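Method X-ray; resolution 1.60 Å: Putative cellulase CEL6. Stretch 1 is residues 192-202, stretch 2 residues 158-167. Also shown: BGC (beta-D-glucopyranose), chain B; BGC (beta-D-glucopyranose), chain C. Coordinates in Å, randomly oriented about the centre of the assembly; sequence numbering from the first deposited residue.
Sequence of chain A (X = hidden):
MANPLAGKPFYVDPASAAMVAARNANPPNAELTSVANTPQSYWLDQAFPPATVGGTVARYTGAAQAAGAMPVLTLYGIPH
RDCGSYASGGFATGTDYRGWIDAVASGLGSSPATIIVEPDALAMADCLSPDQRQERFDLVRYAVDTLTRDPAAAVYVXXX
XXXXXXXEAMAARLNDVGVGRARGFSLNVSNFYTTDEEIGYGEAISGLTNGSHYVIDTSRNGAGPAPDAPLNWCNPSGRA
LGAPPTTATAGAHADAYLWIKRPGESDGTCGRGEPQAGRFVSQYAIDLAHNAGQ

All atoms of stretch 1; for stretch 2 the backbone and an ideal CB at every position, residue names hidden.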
# COMPACT_ATOMS: atom_id res chain seq x y z
N PHE A 192 -0.92 8.65 -8.32
CA PHE A 192 -2.06 9.32 -8.93
C PHE A 192 -2.29 8.92 -10.37
O PHE A 192 -3.16 9.52 -11.00
CB PHE A 192 -1.85 10.86 -8.83
CG PHE A 192 -1.62 11.36 -7.43
CD1 PHE A 192 -2.66 11.68 -6.60
CD2 PHE A 192 -0.32 11.44 -6.93
CE1 PHE A 192 -2.42 12.10 -5.29
CE2 PHE A 192 -0.08 11.83 -5.62
CZ PHE A 192 -1.11 12.15 -4.81
N TYR A 193 -1.52 7.95 -10.91
CA TYR A 193 -1.63 7.62 -12.32
C TYR A 193 -2.96 6.90 -12.61
O TYR A 193 -3.48 6.22 -11.75
CB TYR A 193 -0.42 6.82 -12.80
CG TYR A 193 0.84 7.62 -12.69
CD1 TYR A 193 1.08 8.66 -13.57
CD2 TYR A 193 1.75 7.42 -11.63
CE1 TYR A 193 2.20 9.46 -13.44
CE2 TYR A 193 2.87 8.23 -11.49
CZ TYR A 193 3.08 9.24 -12.38
OH TYR A 193 4.19 10.05 -12.24
N THR A 194 -3.49 7.08 -13.82
CA THR A 194 -4.77 6.51 -14.16
C THR A 194 -4.76 4.99 -14.09
O THR A 194 -3.73 4.33 -14.35
CB THR A 194 -5.27 6.94 -15.57
OG1 THR A 194 -4.38 6.41 -16.60
CG2 THR A 194 -5.32 8.43 -15.69
N THR A 195 -5.91 4.44 -13.77
CA THR A 195 -6.07 3.00 -13.74
C THR A 195 -5.71 2.34 -15.05
O THR A 195 -5.01 1.33 -15.08
CB THR A 195 -7.47 2.68 -13.38
OG1 THR A 195 -7.74 3.18 -12.05
CG2 THR A 195 -7.73 1.19 -13.38
N ASP A 196 -6.14 2.95 -16.17
CA ASP A 196 -5.81 2.39 -17.47
C ASP A 196 -4.31 2.31 -17.71
O ASP A 196 -3.82 1.28 -18.24
CB ASP A 196 -6.42 3.22 -18.55
CG ASP A 196 -7.89 2.99 -18.70
OD1 ASP A 196 -8.43 1.96 -18.18
OD2 ASP A 196 -8.57 3.78 -19.39
N GLU A 197 -3.59 3.35 -17.35
CA GLU A 197 -2.15 3.34 -17.54
C GLU A 197 -1.51 2.24 -16.69
O GLU A 197 -0.63 1.50 -17.16
CB GLU A 197 -1.55 4.70 -17.30
CG GLU A 197 -0.05 4.73 -17.60
CD GLU A 197 0.58 6.08 -17.41
OE1 GLU A 197 -0.07 7.11 -17.64
OE2 GLU A 197 1.78 6.09 -17.01
N GLU A 198 -2.00 2.10 -15.46
CA GLU A 198 -1.42 1.08 -14.57
C GLU A 198 -1.77 -0.33 -14.99
O GLU A 198 -0.95 -1.24 -14.79
CB GLU A 198 -1.77 1.36 -13.10
CG GLU A 198 -1.36 2.75 -12.60
CD GLU A 198 0.01 3.14 -13.08
OE1 GLU A 198 1.00 2.62 -12.52
OE2 GLU A 198 0.13 3.91 -14.07
N ILE A 199 -2.94 -0.56 -15.61
CA ILE A 199 -3.27 -1.89 -16.15
C ILE A 199 -2.31 -2.26 -17.27
O ILE A 199 -1.79 -3.39 -17.34
CB ILE A 199 -4.74 -1.95 -16.65
CG1 ILE A 199 -5.71 -1.92 -15.45
CG2 ILE A 199 -4.99 -3.17 -17.52
CD1 ILE A 199 -7.16 -1.68 -15.85
N GLY A 200 -2.03 -1.32 -18.17
CA GLY A 200 -1.08 -1.63 -19.22
C GLY A 200 0.29 -2.03 -18.68
O GLY A 200 0.95 -2.95 -19.20
N TYR A 201 0.73 -1.31 -17.65
CA TYR A 201 2.02 -1.57 -17.02
C TYR A 201 2.01 -2.90 -16.27
O TYR A 201 2.95 -3.71 -16.41
CB TYR A 201 2.34 -0.41 -16.09
CG TYR A 201 3.69 -0.40 -15.41
CD1 TYR A 201 4.87 -0.22 -16.14
CD2 TYR A 201 3.78 -0.51 -14.03
CE1 TYR A 201 6.10 -0.15 -15.52
CE2 TYR A 201 5.00 -0.48 -13.41
CZ TYR A 201 6.16 -0.26 -14.14
OH TYR A 201 7.37 -0.24 -13.46
N GLY A 202 0.92 -3.15 -15.54
CA GLY A 202 0.73 -4.38 -14.80
C GLY A 202 0.69 -5.61 -15.70
O GLY A 202 1.27 -6.66 -15.40
N UNK A 158 5.37 -4.64 -3.45
CA UNK A 158 5.17 -3.39 -4.16
C UNK A 158 6.15 -3.24 -5.32
O UNK A 158 7.36 -3.51 -5.18
CB UNK A 158 5.31 -2.21 -3.20
N UNK A 159 5.65 -2.68 -6.44
CA UNK A 159 6.41 -2.60 -7.67
C UNK A 159 6.42 -1.18 -8.30
O UNK A 159 6.64 -1.04 -9.51
CB UNK A 159 5.84 -3.61 -8.67
N UNK A 160 6.18 -0.15 -7.50
CA UNK A 160 6.26 1.21 -8.02
C UNK A 160 5.09 1.57 -8.88
O UNK A 160 3.94 1.32 -8.50
CB UNK A 160 7.55 1.40 -8.82
N UNK A 161 5.35 2.17 -10.04
CA UNK A 161 4.30 2.64 -10.95
C UNK A 161 4.84 2.82 -12.34
O UNK A 161 6.04 2.72 -12.55
CB UNK A 161 3.69 3.95 -10.45
N UNK A 162 3.93 3.09 -13.27
CA UNK A 162 4.24 3.10 -14.70
C UNK A 162 5.19 4.21 -15.14
O UNK A 162 5.60 4.18 -16.30
CB UNK A 162 2.94 3.22 -15.49
N UNK A 163 5.53 5.17 -14.28
CA UNK A 163 6.47 6.25 -14.62
C UNK A 163 7.73 6.23 -13.74
O UNK A 163 8.44 7.22 -13.62
CB UNK A 163 5.77 7.61 -14.49
N UNK A 164 7.98 5.09 -13.12
CA UNK A 164 9.11 4.93 -12.21
C UNK A 164 10.13 4.04 -12.91
O UNK A 164 10.84 4.53 -13.80
CB UNK A 164 8.68 4.34 -10.87
N UNK A 165 10.26 2.77 -12.55
CA UNK A 165 11.16 1.87 -13.29
C UNK A 165 10.42 1.34 -14.51
O UNK A 165 9.20 1.32 -14.55
CB UNK A 165 11.65 0.72 -12.41
N UNK A 166 11.16 0.88 -15.51
CA UNK A 166 10.55 0.15 -16.59
C UNK A 166 9.98 -1.20 -16.15
O UNK A 166 10.36 -1.74 -15.10
CB UNK A 166 11.57 -0.06 -17.71
N UNK A 167 9.05 -1.71 -16.95
CA UNK A 167 8.45 -3.02 -16.69
C UNK A 167 9.55 -4.08 -16.61
O UNK A 167 9.52 -4.94 -15.72
CB UNK A 167 7.43 -3.38 -17.78
C2 BGC B . 8.69 8.81 -9.16
C3 BGC B . 8.18 9.17 -7.79
C4 BGC B . 9.21 8.90 -6.69
C5 BGC B . 10.61 9.46 -7.06
C6 BGC B . 11.67 8.99 -6.07
C1 BGC B . 10.06 9.44 -9.35
O2 BGC B . 7.76 9.27 -10.13
O3 BGC B . 6.95 8.49 -7.55
O4 BGC B . 8.83 9.53 -5.52
O5 BGC B . 10.92 8.97 -8.33
O6 BGC B . 12.89 9.65 -6.41
C2 BGC C . 8.37 9.30 -3.16
C3 BGC C . 7.69 8.42 -2.13
C4 BGC C . 6.24 8.14 -2.54
C5 BGC C . 6.23 7.62 -3.99
C6 BGC C . 4.80 7.47 -4.53
C1 BGC C . 8.25 8.68 -4.55
O2 BGC C . 9.74 9.56 -2.80
O3 BGC C . 7.74 8.99 -0.83
O4 BGC C . 5.61 7.18 -1.68
O5 BGC C . 6.89 8.52 -4.87
O6 BGC C . 4.81 6.92 -5.83

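Position 158 lies beyond the reach of stretch 1, which therefore does not constrain it; the residue is D158, whose OD2 accepts a hydrogen bond from the backbone N of position 160 (3.1 Å). At 159 the CB points toward stretch 1 but has nothing of it within 5.5 Å, so small or medium side chains would fit. The residue is A159, and its O accepts from water 1 (3.0 Å), which also donates to Y201 OH (2.8 Å).

Position 160 has phi 75° and psi -133°, a combination that favours glycine, and G160 is found.

At 161 the CB points away overall, yet its ideal position lies 3.6 Å from E198 OE1 and 4.1 Å from Y193 CD2. A side chain leaving here can pass along the tyrosine ring toward the sugars, so a polar or aromatic group able to donate to a hydroxyl would suit. H161 does so: NE2 donates to O3 of the chain B glucose (2.9 Å), while ND1 accepts from the backbone N of position 163 (3.0 Å). Its ring meets that of Y193 obliquely, with centroids 4.7 Å apart.

Position 162 is the tightest. Its backbone N donates to E198 OE1 (3.1 Å), its CA sits over the face of the Y201 ring, 3.5 Å from the centroid, and the ideal CB is 3.2 Å from E198 OE2 and 3.4 Å from E197 OE2. Two carboxylates call for a donor, and the cramped space for a short one: serine, perhaps threonine or cysteine. In S162, OG lies 2.5 Å from both E197 OE2 and E198 OE2; which of them receives its proton is left open.

At 163 the CB points toward stretch 1, 3.7 Å from Y193 OH, with the E197 carboxylate farther on. A long basic chain, lysine or arginine, would span the ring and reach the charge. R163 lays CG over one face of Y193, 3.9 Å from the ring centroid, and forms a two-pronged salt bridge, NE to E197 OE2 (2.9 Å) and NH2 to E197 OE1 (2.8 Å).

Position 164 closes a type I turn begun at 161, and its CB points sideways. With glucose nearby, an aromatic ring is plausible; W164 places one face toward O5 of the chain B sugar.

Position 165 contributes its backbone O, which accepts from Y201 OH (2.6 Å), leaving the side chain weakly specified; L165 leads away. At 166 the CB points away, and S166 caps the following helix. At 167 the ideal CB is 4.2 Å from Y201 CE1, suiting a small apolar group, and A167 makes that contact.

Stretch 2 158-167: DAGHSRWLSA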
# COMPACT_ATOMS: atom_id res chain seq x y z
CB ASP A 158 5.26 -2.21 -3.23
CG ASP A 158 4.86 -0.94 -3.93
OD1 ASP A 158 3.65 -0.78 -4.18
OD2 ASP A 158 5.72 -0.13 -4.39
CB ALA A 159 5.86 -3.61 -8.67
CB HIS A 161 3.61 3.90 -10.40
CG HIS A 161 4.50 5.08 -10.26
ND1 HIS A 161 5.11 5.69 -11.34
CD2 HIS A 161 4.90 5.76 -9.15
CE1 HIS A 161 5.85 6.69 -10.89
NE2 HIS A 161 5.75 6.75 -9.57
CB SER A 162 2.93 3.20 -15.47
OG SER A 162 2.30 4.43 -15.15
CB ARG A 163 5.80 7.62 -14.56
CG ARG A 163 4.58 7.70 -15.38
CD ARG A 163 4.66 8.44 -16.68
NE ARG A 163 3.29 8.53 -17.22
CZ ARG A 163 2.53 9.64 -17.24
NH1 ARG A 163 2.96 10.83 -16.81
NH2 ARG A 163 1.31 9.57 -17.75
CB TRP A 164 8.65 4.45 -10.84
CG TRP A 164 9.62 4.75 -9.76
CD1 TRP A 164 10.97 5.00 -9.88
CD2 TRP A 164 9.33 4.86 -8.36
NE1 TRP A 164 11.52 5.25 -8.65
CE2 TRP A 164 10.54 5.17 -7.70
CE3 TRP A 164 8.16 4.73 -7.60
CZ2 TRP A 164 10.60 5.34 -6.31
CZ3 TRP A 164 8.24 4.88 -6.24
CH2 TRP A 164 9.44 5.18 -5.61
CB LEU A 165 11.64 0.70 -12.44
CG LEU A 165 12.34 0.96 -11.13
CD1 LEU A 165 12.90 -0.37 -10.62
CD2 LEU A 165 13.42 1.99 -11.34
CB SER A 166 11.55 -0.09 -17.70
OG SER A 166 12.45 -1.10 -17.30
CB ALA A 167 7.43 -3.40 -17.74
O HOH W 1 8.17 0.98 -11.03
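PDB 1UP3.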